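PDB 3VDG: probable glucarate dehydratase from Mycobacterium smegmatis str. MC2 155, which probably dehydrates D-glucarate or a related acid sugar, as expected of a metal-dependent enzyme of the enolase superfamily. Local coordinates for residues A[227-232]-A[241-246]; A[245-250]-A[291-296]; A[265-270]-A[310-315]; A[269-274]-A[279-284]. All blocks are in the same frame, centred on the assembly; numbering follows the deposited sequence.

Interaction 1: A[227-232]-A[241-246]; sequences AAVEAL and LRLDPN. With NA (sodium ion), chain C; FMT (formic acid), chain B.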
loop_
_atom_site.group_PDB
_atom_site.type_symbol
_atom_site.label_atom_id
_atom_site.label_comp_id
_atom_site.label_asym_id
_atom_site.label_seq_id
_atom_site.Cartn_x
_atom_site.Cartn_y
_atom_site.Cartn_z
ATOM N N ALA A 227 24.094 -15.371 27.888
ATOM C CA ALA A 227 24.313 -14.932 29.246
ATOM C C ALA A 227 24.011 -13.447 29.406
ATOM O O ALA A 227 23.438 -13.051 30.414
ATOM C CB ALA A 227 25.730 -15.252 29.704
ATOM N N ALA A 228 24.379 -12.620 28.423
ATOM C CA ALA A 228 24.039 -11.208 28.510
ATOM C C ALA A 228 22.527 -11.050 28.425
ATOM O O ALA A 228 21.936 -10.248 29.151
ATOM C CB ALA A 228 24.733 -10.390 27.419
ATOM N N VAL A 229 21.897 -11.820 27.540
ATOM C CA VAL A 229 20.447 -11.734 27.421
ATOM C C VAL A 229 19.769 -12.070 28.764
ATOM O O VAL A 229 18.893 -11.332 29.235
ATOM C CB VAL A 229 19.896 -12.577 26.257
ATOM C CG1 VAL A 229 18.378 -12.617 26.328
ATOM C CG2 VAL A 229 20.327 -11.957 24.921
ATOM N N GLU A 230 20.185 -13.167 29.390
ATOM C CA GLU A 230 19.594 -13.567 30.672
ATOM C C GLU A 230 19.859 -12.555 31.784
ATOM O O GLU A 230 19.004 -12.344 32.642
ATOM C CB GLU A 230 20.070 -14.956 31.102
ATOM C CG GLU A 230 20.244 -15.909 29.945
ATOM C CD GLU A 230 19.450 -17.182 30.115
ATOM O OE1 GLU A 230 18.297 -17.099 30.593
ATOM O OE2 GLU A 230 19.972 -18.256 29.743
ATOM N N ALA A 231 21.026 -11.920 31.769
ATOM C CA ALA A 231 21.316 -10.872 32.740
ATOM C C ALA A 231 20.402 -9.676 32.531
ATOM O O ALA A 231 19.953 -9.040 33.497
ATOM C CB ALA A 231 22.774 -10.440 32.666
ATOM N N LEU A 232 20.140 -9.348 31.269
ATOM C CA LEU A 232 19.210 -8.264 30.973
ATOM C C LEU A 232 17.837 -8.619 31.510
ATOM O O LEU A 232 17.168 -7.774 32.102
ATOM C CB LEU A 232 19.139 -7.977 29.463
ATOM C CG LEU A 232 20.396 -7.289 28.929
ATOM C CD1 LEU A 232 20.468 -7.386 27.409
ATOM C CD2 LEU A 232 20.446 -5.832 29.382
ATOM N N LEU A 241 12.782 -8.270 25.005
ATOM C CA LEU A 241 14.197 -8.403 24.618
ATOM C C LEU A 241 14.311 -8.980 23.221
ATOM O O LEU A 241 13.525 -9.839 22.818
ATOM C CB LEU A 241 14.949 -9.348 25.585
ATOM C CG LEU A 241 14.977 -8.965 27.069
ATOM C CD1 LEU A 241 15.728 -10.028 27.854
ATOM C CD2 LEU A 241 15.618 -7.603 27.289
ATOM N N ARG A 242 15.313 -8.523 22.481
ATOM C CA ARG A 242 15.563 -9.052 21.154
ATOM C C ARG A 242 17.043 -9.252 21.007
ATOM O O ARG A 242 17.830 -8.522 21.602
ATOM C CB ARG A 242 15.142 -8.043 20.091
ATOM C CG ARG A 242 13.716 -7.573 20.217
ATOM C CD ARG A 242 13.656 -6.178 19.630
ATOM N NE ARG A 242 12.325 -5.621 19.763
ATOM C CZ ARG A 242 11.964 -4.445 19.279
ATOM N NH1 ARG A 242 12.845 -3.680 18.632
ATOM N NH2 ARG A 242 10.721 -4.038 19.453
ATOM N N LEU A 243 17.421 -10.229 20.199
ATOM C CA LEU A 243 18.832 -10.500 19.963
ATOM C C LEU A 243 19.033 -10.583 18.451
ATOM O O LEU A 243 18.210 -11.160 17.744
ATOM C CB LEU A 243 19.217 -11.830 20.628
ATOM C CG LEU A 243 20.626 -12.400 20.414
ATOM C CD1 LEU A 243 21.683 -11.421 20.908
ATOM C CD2 LEU A 243 20.740 -13.747 21.141
ATOM N N ASP A 244 20.129 -10.006 17.966
ATOM C CA ASP A 244 20.382 -9.914 16.533
ATOM C C ASP A 244 21.857 -10.138 16.245
ATOM O O ASP A 244 22.672 -9.231 16.423
ATOM C CB ASP A 244 19.972 -8.521 16.056
ATOM C CG ASP A 244 20.367 -8.250 14.612
ATOM O OD1 ASP A 244 20.689 -9.200 13.851
ATOM O OD2 ASP A 244 20.342 -7.066 14.234
ATOM N N PRO A 245 22.224 -11.355 15.838
ATOM C CA PRO A 245 23.643 -11.591 15.571
ATOM C C PRO A 245 24.003 -11.390 14.096
ATOM O O PRO A 245 25.064 -11.856 13.669
ATOM C CB PRO A 245 23.802 -13.076 15.918
ATOM C CG PRO A 245 22.492 -13.657 15.469
ATOM C CD PRO A 245 21.444 -12.607 15.796
ATOM N N ASN A 246 23.131 -10.738 13.320
ATOM C CA ASN A 246 23.442 -10.469 11.900
ATOM C C ASN A 246 23.928 -11.724 11.160
ATOM O O ASN A 246 24.939 -11.687 10.464
ATOM C CB ASN A 246 24.491 -9.349 11.778
ATOM C CG ASN A 246 23.907 -7.955 12.031
ATOM O OD1 ASN A 246 24.293 -7.257 12.979
ATOM N ND2 ASN A 246 22.971 -7.543 11.179
HETATM NA NA NA C . 18.540 -6.481 12.697
HETATM C C FMT B . 22.302 -4.109 11.033
HETATM O O1 FMT B . 21.520 -5.008 11.323
HETATM O O2 FMT B . 21.972 -3.201 10.107
HETATM O O HOH W 1 19.790 -8.049 11.444
HETATM O O HOH W 2 19.617 -4.462 12.840
#
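The Val229 peptide carbonyl is the flat group that touches across this contact: Val229 O, on the helix backbone, lies 3.7 Å from Leu241 CD1. Two further flat groups, the Asp244 carboxylate at the strand end and the Asn246 amide in the loop beyond it, line the metal site. The Asp244 carboxylate is met from above its plane, 44° out of it, by the backbone N of Asn246, which donates to OD1 over 2.9 Å and closes an Asx turn. Its other oxygen, OD2, binds the sodium ion at 2.4 Å and also accepts from Lys216. The Asn246 amide reaches past this site, and its ND2 donates to formate O1 at 2.9 Å in a nearly straight bond (171°).

Between helix 227-232 and strand 241-244 the side-chain contacts are apolar. Val229 and Leu241 lie alongside each other, pointing opposite ways, with Val229 CG1 4.0 Å from Leu241 CD1. CG1 lies anti to the backbone N, while CG2 stands beside that N and turns to Leu243, whose CD2 is 4.2 Å from Val229 CG2. Leu232 adds its CB, 4.2 Å from Leu241 CD2. No hydrogen bond crosses the interface. All four side chains are buried, and Leu232 also rests on helix 194-208.

The segment axes approach to 9.7 Å and run nearly antiparallel, at 165°. Strand 213-216, helix 222-235 and strand 241-244 form a beta-alpha-beta unit, the repeating element of the enolase-superfamily barrel, with the metal ligand Asp244 at the strand's C-terminal end.

Interaction 2: A[245-250]-A[291-296]; sequences PNAAWT and TNMCVV. With NA (sodium ion), chain C; FMT (formic acid), chain B.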
loop_
_atom_site.group_PDB
_atom_site.type_symbol
_atom_site.label_atom_id
_atom_site.label_comp_id
_atom_site.label_asym_id
_atom_site.label_seq_id
_atom_site.Cartn_x
_atom_site.Cartn_y
_atom_site.Cartn_z
ATOM N N PRO A 245 22.224 -11.355 15.838
ATOM C CA PRO A 245 23.643 -11.591 15.571
ATOM C C PRO A 245 24.003 -11.390 14.096
ATOM O O PRO A 245 25.064 -11.856 13.669
ATOM C CB PRO A 245 23.802 -13.076 15.918
ATOM C CG PRO A 245 22.492 -13.657 15.469
ATOM C CD PRO A 245 21.444 -12.607 15.796
ATOM N N ASN A 246 23.131 -10.738 13.320
ATOM C CA ASN A 246 23.442 -10.469 11.900
ATOM C C ASN A 246 23.928 -11.724 11.160
ATOM O O ASN A 246 24.939 -11.687 10.464
ATOM C CB ASN A 246 24.491 -9.349 11.778
ATOM C CG ASN A 246 23.907 -7.955 12.031
ATOM O OD1 ASN A 246 24.293 -7.257 12.979
ATOM N ND2 ASN A 246 22.971 -7.543 11.179
ATOM N N ALA A 247 23.203 -12.828 11.316
ATOM C CA ALA A 247 23.474 -14.067 10.575
ATOM C C ALA A 247 24.810 -14.714 10.924
ATOM O O ALA A 247 25.395 -15.433 10.098
ATOM C CB ALA A 247 23.386 -13.836 9.064
ATOM N N ALA A 248 25.284 -14.509 12.145
ATOM C CA ALA A 248 26.591 -15.084 12.542
ATOM C C ALA A 248 26.564 -16.577 12.857
ATOM O O ALA A 248 27.614 -17.141 13.166
ATOM C CB ALA A 248 27.182 -14.322 13.720
ATOM N N TRP A 249 25.383 -17.208 12.824
ATOM C CA TRP A 249 25.265 -18.618 13.249
ATOM C C TRP A 249 24.804 -19.535 12.166
ATOM O O TRP A 249 24.086 -19.125 11.255
ATOM C CB TRP A 249 24.291 -18.779 14.406
ATOM C CG TRP A 249 24.531 -17.851 15.556
ATOM C CD1 TRP A 249 25.751 -17.397 16.056
ATOM C CD2 TRP A 249 23.513 -17.267 16.427
ATOM N NE1 TRP A 249 25.556 -16.553 17.126
ATOM C CE2 TRP A 249 24.227 -16.450 17.406
ATOM C CE3 TRP A 249 22.122 -17.333 16.484
ATOM C CZ2 TRP A 249 23.560 -15.735 18.388
ATOM C CZ3 TRP A 249 21.461 -16.600 17.481
ATOM C CH2 TRP A 249 22.158 -15.819 18.395
ATOM N N THR A 250 25.181 -20.804 12.269
ATOM C CA THR A 250 24.618 -21.821 11.380
ATOM C C THR A 250 23.192 -22.118 11.838
ATOM O O THR A 250 22.786 -21.721 12.946
ATOM C CB THR A 250 25.386 -23.139 11.482
ATOM O OG1 THR A 250 25.247 -23.645 12.808
ATOM C CG2 THR A 250 26.863 -22.947 11.157
ATOM N N THR A 291 13.657 -10.303 10.407
ATOM C CA THR A 291 14.776 -10.050 9.522
ATOM C C THR A 291 14.845 -8.604 9.028
ATOM O O THR A 291 13.818 -7.948 8.851
ATOM C CB THR A 291 14.714 -10.947 8.288
ATOM O OG1 THR A 291 15.931 -10.780 7.540
ATOM C CG2 THR A 291 13.543 -10.531 7.408
ATOM N N ASN A 292 16.071 -8.124 8.820
ATOM C CA ASN A 292 16.336 -7.018 7.901
ATOM C C ASN A 292 17.527 -7.366 7.032
ATOM O O ASN A 292 18.327 -6.495 6.689
ATOM C CB ASN A 292 16.651 -5.728 8.642
ATOM C CG ASN A 292 17.732 -5.913 9.692
ATOM O OD1 ASN A 292 17.447 -5.894 10.885
ATOM N ND2 ASN A 292 18.975 -6.092 9.255
ATOM N N MET A 293 17.674 -8.639 6.704
ATOM C CA MET A 293 18.781 -9.048 5.868
ATOM C C MET A 293 18.307 -9.904 4.721
ATOM O O MET A 293 18.750 -9.722 3.609
ATOM C CB MET A 293 19.861 -9.782 6.678
ATOM C CG MET A 293 20.622 -8.883 7.630
ATOM S SD MET A 293 21.811 -9.817 8.636
ATOM C CE MET A 293 23.104 -10.043 7.416
ATOM N N CYS A 294 17.393 -10.834 4.967
ATOM C CA CYS A 294 16.955 -11.679 3.851
ATOM C C CYS A 294 15.651 -11.202 3.220
ATOM O O CYS A 294 15.225 -11.742 2.203
ATOM C CB CYS A 294 16.903 -13.169 4.243
ATOM S SG CYS A 294 15.778 -13.536 5.595
ATOM N N VAL A 295 15.024 -10.187 3.818
ATOM C CA VAL A 295 13.899 -9.483 3.186
ATOM C C VAL A 295 14.131 -7.959 3.293
ATOM O O VAL A 295 13.814 -7.345 4.323
ATOM C CB VAL A 295 12.541 -9.834 3.847
ATOM C CG1 VAL A 295 11.401 -9.123 3.117
ATOM C CG2 VAL A 295 12.291 -11.335 3.810
ATOM N N VAL A 296 14.682 -7.369 2.237
ATOM C CA VAL A 296 15.047 -5.953 2.228
ATOM C C VAL A 296 14.550 -5.261 0.958
ATOM O O VAL A 296 14.860 -4.081 0.708
ATOM C CB VAL A 296 16.585 -5.746 2.377
ATOM C CG1 VAL A 296 17.066 -6.215 3.750
ATOM C CG2 VAL A 296 17.338 -6.465 1.268
HETATM NA NA NA C . 18.540 -6.481 12.697
HETATM C C FMT B . 22.302 -4.109 11.033
HETATM O O1 FMT B . 21.520 -5.008 11.323
HETATM O O2 FMT B . 21.972 -3.201 10.107
HETATM O O HOH W 1 19.790 -8.049 11.444
HETATM O O HOH W 2 19.617 -4.462 12.840
#
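The torsions of Met293 carry its side chain to Asn246 and Ala247: CG stands anti to the carbonyl carbon (chi1 -70°), and the chain, extended through chi2, bends at chi3 (77°) to turn its methyl toward the turn residues. SD thereby receives a weak hydrogen bond from Asn246 ND2 at 3.6 Å, almost straight at 174°. The same sulfur also lies 3.7 Å from Asn246 CA, so it sits against the backbone as well as the amide. At the bent end, Met293 CE packs on Ala247 CB at 4.1 Å.

Each loop has its own internal order. Pro245 to Ala248 form a type I' turn, and Pro245 CG lies 3.5 Å above the plane of the Trp249 ring, offset toward its rim. In the other segment Thr291 OG1 accepts from Met293 N at 2.9 Å, an ST turn. It also accepts from Cys294 N at 3.0 Å, making an ST motif that fixes the bend carrying Met293. Asn292, between these residues, gives OD1 to the sodium ion at 2.2 Å, while its ND2 donates weakly to formate O1, at 3.5 Å, and to a metal-bound water.

Asp244 and Glu269 supply the other protein ligands of the metal. Loops at the C-terminal ends of strands 241-244 and 289-291 frame the metal site and the bound formate, an arrangement characteristic of the active-site end of the enolase-superfamily barrel.

Interaction 3: A[265-270]-A[310-315]; sequences LEYLED and VQVVLS. With NA (sodium ion), chain C.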
loop_
_atom_site.group_PDB
_atom_site.type_symbol
_atom_site.label_atom_id
_atom_site.label_comp_id
_atom_site.label_asym_id
_atom_site.label_seq_id
_atom_site.Cartn_x
_atom_site.Cartn_y
_atom_site.Cartn_z
ATOM N N LEU A 265 12.967 -14.141 24.676
ATOM C CA LEU A 265 13.013 -13.167 23.565
ATOM C C LEU A 265 11.649 -12.872 22.985
ATOM O O LEU A 265 10.847 -13.767 22.784
ATOM C CB LEU A 265 13.897 -13.668 22.422
ATOM C CG LEU A 265 15.387 -13.841 22.690
ATOM C CD1 LEU A 265 16.051 -14.378 21.424
ATOM C CD2 LEU A 265 16.035 -12.536 23.132
ATOM N N GLU A 266 11.407 -11.605 22.685
ATOM C CA GLU A 266 10.240 -11.208 21.921
ATOM C C GLU A 266 10.377 -11.672 20.463
ATOM O O GLU A 266 9.434 -12.180 19.852
ATOM C CB GLU A 266 10.120 -9.688 21.998
ATOM C CG GLU A 266 8.997 -9.115 21.181
ATOM C CD GLU A 266 8.774 -7.645 21.470
ATOM O OE1 GLU A 266 9.687 -6.823 21.187
ATOM O OE2 GLU A 266 7.675 -7.336 21.977
ATOM N N TYR A 267 11.558 -11.501 19.881
ATOM C CA TYR A 267 11.854 -12.198 18.632
ATOM C C TYR A 267 13.359 -12.348 18.491
ATOM O O TYR A 267 14.107 -11.714 19.216
ATOM C CB TYR A 267 11.235 -11.509 17.397
ATOM C CG TYR A 267 11.540 -10.021 17.162
ATOM C CD1 TYR A 267 10.518 -9.079 17.187
ATOM C CD2 TYR A 267 12.827 -9.576 16.850
ATOM C CE1 TYR A 267 10.767 -7.731 16.940
ATOM C CE2 TYR A 267 13.090 -8.232 16.597
ATOM C CZ TYR A 267 12.057 -7.309 16.639
ATOM O OH TYR A 267 12.296 -5.958 16.394
ATOM N N LEU A 268 13.784 -13.206 17.577
ATOM C CA LEU A 268 15.204 -13.429 17.286
ATOM C C LEU A 268 15.483 -12.977 15.853
ATOM O O LEU A 268 14.866 -13.500 14.929
ATOM C CB LEU A 268 15.506 -14.931 17.418
ATOM C CG LEU A 268 16.919 -15.399 17.085
ATOM C CD1 LEU A 268 17.885 -14.786 18.092
ATOM C CD2 LEU A 268 16.974 -16.925 17.159
ATOM N N GLU A 269 16.367 -11.992 15.651
ATOM C CA GLU A 269 16.528 -11.420 14.306
ATOM C C GLU A 269 17.698 -12.069 13.599
ATOM O O GLU A 269 18.775 -12.167 14.179
ATOM C CB GLU A 269 16.849 -9.907 14.319
ATOM C CG GLU A 269 16.145 -9.056 15.349
ATOM C CD GLU A 269 16.549 -7.588 15.241
ATOM O OE1 GLU A 269 16.410 -6.853 16.247
ATOM O OE2 GLU A 269 17.027 -7.173 14.152
ATOM N N ASP A 270 17.495 -12.455 12.340
ATOM C CA ASP A 270 18.586 -12.936 11.478
ATOM C C ASP A 270 19.608 -13.787 12.212
ATOM O O ASP A 270 20.799 -13.447 12.252
ATOM C CB ASP A 270 19.293 -11.747 10.798
ATOM C CG ASP A 270 18.384 -11.044 9.813
ATOM O OD1 ASP A 270 17.825 -11.763 8.960
ATOM O OD2 ASP A 270 18.197 -9.803 9.921
ATOM N N VAL A 310 10.458 -16.200 7.659
ATOM C CA VAL A 310 10.390 -15.231 8.762
ATOM C C VAL A 310 8.955 -14.953 9.161
ATOM O O VAL A 310 8.021 -15.122 8.358
ATOM C CB VAL A 310 11.050 -13.873 8.423
ATOM C CG1 VAL A 310 12.549 -14.031 8.217
ATOM C CG2 VAL A 310 10.376 -13.223 7.217
ATOM N N GLN A 311 8.799 -14.516 10.404
ATOM C CA GLN A 311 7.497 -14.219 10.960
ATOM C C GLN A 311 7.335 -12.718 11.201
ATOM O O GLN A 311 6.214 -12.244 11.379
ATOM C CB GLN A 311 7.300 -15.006 12.261
ATOM C CG GLN A 311 7.149 -16.512 12.027
ATOM C CD GLN A 311 8.467 -17.179 11.677
ATOM O OE1 GLN A 311 9.423 -17.136 12.463
ATOM N NE2 GLN A 311 8.531 -17.801 10.490
ATOM N N VAL A 312 8.453 -11.985 11.212
ATOM C CA VAL A 312 8.455 -10.525 11.443
ATOM C C VAL A 312 9.395 -9.852 10.432
ATOM O O VAL A 312 10.516 -10.316 10.229
ATOM C CB VAL A 312 8.937 -10.178 12.872
ATOM C CG1 VAL A 312 9.039 -8.673 13.051
ATOM C CG2 VAL A 312 8.030 -10.784 13.956
ATOM N N VAL A 313 8.946 -8.785 9.772
ATOM C CA VAL A 313 9.821 -8.055 8.835
ATOM C C VAL A 313 10.156 -6.698 9.463
ATOM O O VAL A 313 9.285 -6.029 10.024
ATOM C CB VAL A 313 9.150 -7.839 7.458
ATOM C CG1 VAL A 313 10.058 -7.013 6.539
ATOM C CG2 VAL A 313 8.856 -9.186 6.801
ATOM N N LEU A 314 11.413 -6.297 9.427
ATOM C CA LEU A 314 11.750 -4.976 9.939
ATOM C C LEU A 314 11.680 -3.968 8.820
ATOM O O LEU A 314 12.414 -4.070 7.860
ATOM C CB LEU A 314 13.126 -4.951 10.594
ATOM C CG LEU A 314 13.225 -5.240 12.092
ATOM C CD1 LEU A 314 12.806 -6.661 12.397
ATOM C CD2 LEU A 314 14.640 -4.993 12.604
ATOM N N SER A 315 10.755 -3.013 8.915
ATOM C CA SER A 315 10.684 -1.986 7.881
ATOM C C SER A 315 11.911 -1.076 7.985
ATOM O O SER A 315 12.546 -0.984 9.034
ATOM C CB SER A 315 9.425 -1.140 8.058
ATOM O OG SER A 315 9.469 -0.460 9.321
HETATM NA NA NA C . 18.540 -6.481 12.697
HETATM O O HOH W 1 19.790 -8.049 11.444
HETATM O O HOH W 2 19.617 -4.462 12.840
#
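Apolar contacts come first: Val312 and Leu314 both approach the Tyr267 ring obliquely from the same side. Tyr267 CE1 is 4.4 Å from Val312 CG1, while farther along the ring Tyr267 CZ is also 4.4 Å from Leu314 CD1. A chi1 of 54°, with CG between the backbone N and the carbonyl carbon, directs the ring this way.

The second kind sets methyls and ring against polar groups. Leu314 CD1 comes slightly nearer to the phenol oxygen than to the ring, 4.1 Å from Tyr267 OH. Leu314 and Glu269 run roughly perpendicular, bringing Leu314 CD2 to 3.6 Å from Glu269 OE2. This apolar flank borders the oxygen that binds the metal. The carboxyl carbon CD of Glu269 lies at the edge of the Tyr267 ring, in its plane.

Polar and metal contacts all lead beyond the two segments' own interface, across which no hydrogen bond runs. Glu269, extended beyond CG, places OE2 2.2 Å from the sodium ion, and OE1 forms a salt bridge with Lys214. Tyr267 OH is hydrogen-bonded to Ser341. Asp270 OD2 receives a hydrogen bond from a metal-bound water at 2.8 Å, so this residue stands in the second shell of the ion.

Strands 267-269 and 312-315 are not neighbours: strand 289-291 runs between them, and their axes are 9.3 Å apart at an angle of 61°. Side chains meeting across an intervening strand, inside a curved parallel sheet, are characteristic of a beta-barrel interior, here next to the metal site.

Interaction 4: A[269-274]-A[279-284]; sequences EDPTPG and AEVAAQ. With NA (sodium ion), chain C.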
loop_
_atom_site.group_PDB
_atom_site.type_symbol
_atom_site.label_atom_id
_atom_site.label_comp_id
_atom_site.label_asym_id
_atom_site.label_seq_id
_atom_site.Cartn_x
_atom_site.Cartn_y
_atom_site.Cartn_z
ATOM N N GLU A 269 16.367 -11.992 15.651
ATOM C CA GLU A 269 16.528 -11.420 14.306
ATOM C C GLU A 269 17.698 -12.069 13.599
ATOM O O GLU A 269 18.775 -12.167 14.179
ATOM C CB GLU A 269 16.849 -9.907 14.319
ATOM C CG GLU A 269 16.145 -9.056 15.349
ATOM C CD GLU A 269 16.549 -7.588 15.241
ATOM O OE1 GLU A 269 16.410 -6.853 16.247
ATOM O OE2 GLU A 269 17.027 -7.173 14.152
ATOM N N ASP A 270 17.495 -12.455 12.340
ATOM C CA ASP A 270 18.586 -12.936 11.478
ATOM C C ASP A 270 19.608 -13.787 12.212
ATOM O O ASP A 270 20.799 -13.447 12.252
ATOM C CB ASP A 270 19.293 -11.747 10.798
ATOM C CG ASP A 270 18.384 -11.044 9.813
ATOM O OD1 ASP A 270 17.825 -11.763 8.960
ATOM O OD2 ASP A 270 18.197 -9.803 9.921
ATOM N N PRO A 271 19.160 -14.904 12.799
ATOM C CA PRO A 271 20.157 -15.783 13.411
ATOM C C PRO A 271 21.146 -16.391 12.400
ATOM O O PRO A 271 22.302 -16.606 12.735
ATOM C CB PRO A 271 19.300 -16.897 14.055
ATOM C CG PRO A 271 17.981 -16.850 13.323
ATOM C CD PRO A 271 17.779 -15.389 12.989
ATOM N N THR A 272 20.710 -16.642 11.169
ATOM C CA THR A 272 21.492 -17.434 10.226
ATOM C C THR A 272 21.276 -16.881 8.811
ATOM O O THR A 272 20.255 -16.249 8.548
ATOM C CB THR A 272 21.074 -18.926 10.325
ATOM O OG1 THR A 272 22.032 -19.753 9.654
ATOM C CG2 THR A 272 19.677 -19.157 9.712
ATOM N N PRO A 273 22.244 -17.082 7.898
ATOM C CA PRO A 273 22.086 -16.423 6.588
ATOM C C PRO A 273 21.147 -17.134 5.599
ATOM O O PRO A 273 21.117 -18.371 5.537
ATOM C CB PRO A 273 23.524 -16.393 6.020
ATOM C CG PRO A 273 24.291 -17.415 6.786
ATOM C CD PRO A 273 23.583 -17.683 8.088
ATOM N N GLY A 274 20.381 -16.347 4.843
ATOM C CA GLY A 274 19.583 -16.888 3.744
ATOM C C GLY A 274 18.202 -17.400 4.121
ATOM O O GLY A 274 17.964 -17.874 5.244
ATOM N N ALA A 279 14.296 -20.472 7.312
ATOM C CA ALA A 279 13.099 -21.316 7.340
ATOM C C ALA A 279 13.355 -22.551 8.205
ATOM O O ALA A 279 12.501 -22.943 8.993
ATOM C CB ALA A 279 12.696 -21.720 5.926
ATOM N N GLU A 280 14.545 -23.141 8.058
ATOM C CA GLU A 280 14.965 -24.281 8.891
ATOM C C GLU A 280 14.926 -23.906 10.364
ATOM O O GLU A 280 14.400 -24.651 11.176
ATOM C CB GLU A 280 16.384 -24.728 8.520
ATOM C CG GLU A 280 16.769 -26.107 9.025
ATOM C CD GLU A 280 16.007 -27.208 8.310
ATOM O OE1 GLU A 280 15.915 -28.330 8.853
ATOM O OE2 GLU A 280 15.490 -26.947 7.202
ATOM N N VAL A 281 15.487 -22.753 10.719
ATOM C CA VAL A 281 15.500 -22.360 12.114
ATOM C C VAL A 281 14.073 -22.094 12.608
ATOM O O VAL A 281 13.715 -22.505 13.715
ATOM C CB VAL A 281 16.389 -21.121 12.369
ATOM C CG1 VAL A 281 16.315 -20.686 13.822
ATOM C CG2 VAL A 281 17.844 -21.408 11.979
ATOM N N ALA A 282 13.256 -21.414 11.791
ATOM C CA ALA A 282 11.920 -21.000 12.252
ATOM C C ALA A 282 11.044 -22.214 12.562
ATOM O O ALA A 282 10.169 -22.155 13.436
ATOM C CB ALA A 282 11.235 -20.116 11.223
ATOM N N ALA A 283 11.277 -23.308 11.841
ATOM C CA ALA A 283 10.497 -24.538 12.062
ATOM C C ALA A 283 10.671 -25.059 13.494
ATOM O O ALA A 283 9.796 -25.744 14.019
ATOM C CB ALA A 283 10.882 -25.614 11.045
ATOM N N GLN A 284 11.792 -24.731 14.133
ATOM C CA GLN A 284 12.058 -25.215 15.488
ATOM C C GLN A 284 11.999 -24.109 16.538
ATOM O O GLN A 284 11.723 -24.370 17.702
ATOM C CB GLN A 284 13.414 -25.933 15.563
ATOM C CG GLN A 284 13.575 -27.104 14.595
ATOM C CD GLN A 284 14.753 -28.006 14.937
ATOM O OE1 GLN A 284 14.952 -28.379 16.093
ATOM N NE2 GLN A 284 15.531 -28.373 13.928
HETATM NA NA NA C . 18.540 -6.481 12.697
HETATM O O HOH W 1 19.790 -8.049 11.444
HETATM O O HOH W 2 19.617 -4.462 12.840
#
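The chain leaves strand 267-269 through Asp270, whose phi is positive (38°), and runs irregularly to Gly274, the N-cap of the helix that returns past it, so that the CA atoms of Thr272 and Val281 come within 8.0 Å.

Val281 is the helix residue that meets the loop, and its two methyls contact different residues. CG2 approaches Thr272 CG2 to 3.7 Å, the two side chains passing side by side with their ends directed oppositely. CG1 lies 4.2 Å from Pro271 CG, a looser contact with the pyrrolidine ring. The torsion of Thr272 explains which branch is offered: OG1 stands anti to the backbone N (chi1 -166°) and is hydrogen-bonded to Trp249 O, while the methyl faces the helix. Both Pro271 and Val281 also touch Ser254 of helix 251-260, and both touch Leu289 of the next strand, which places this contact in the layer between barrel and helices.

No hydrogen bond joins the two segments. Their association therefore rests on buried methyl and ring carbons, with the threonine hydroxyl satisfied by another loop. The chemistry implies a division along the chain: first Glu269, which binds the metal, and Asp270, which accepts from a metal-bound water, then within two residues an apolar surface for helix 275-284.

Interactions 1, 2 and 3 each supply one protein ligand of the same sodium ion: Asp244, Asn292 and Glu269. Interaction 4 shares Glu269 and Asp270 with interaction 3 and continues outward to the helix layer. Backbone pairing joins strands 241-244 and 267-269, with Leu243 O 2.9 Å from Glu269 N, and so ties interactions 1 and 3. Asp270 connects both of its contacts to interaction 2: its O lies 2.7 Å from Ala247 N, its OD1 2.6 Å from Thr291 OG1. Packing of Leu243 CD2 on Trp249 CH2, at 3.7 Å, links interactions 1 and 2. Interactions 2 and 4 are closest, their centres about 8 Å apart; formate beside the metal may mark part of the substrate pocket.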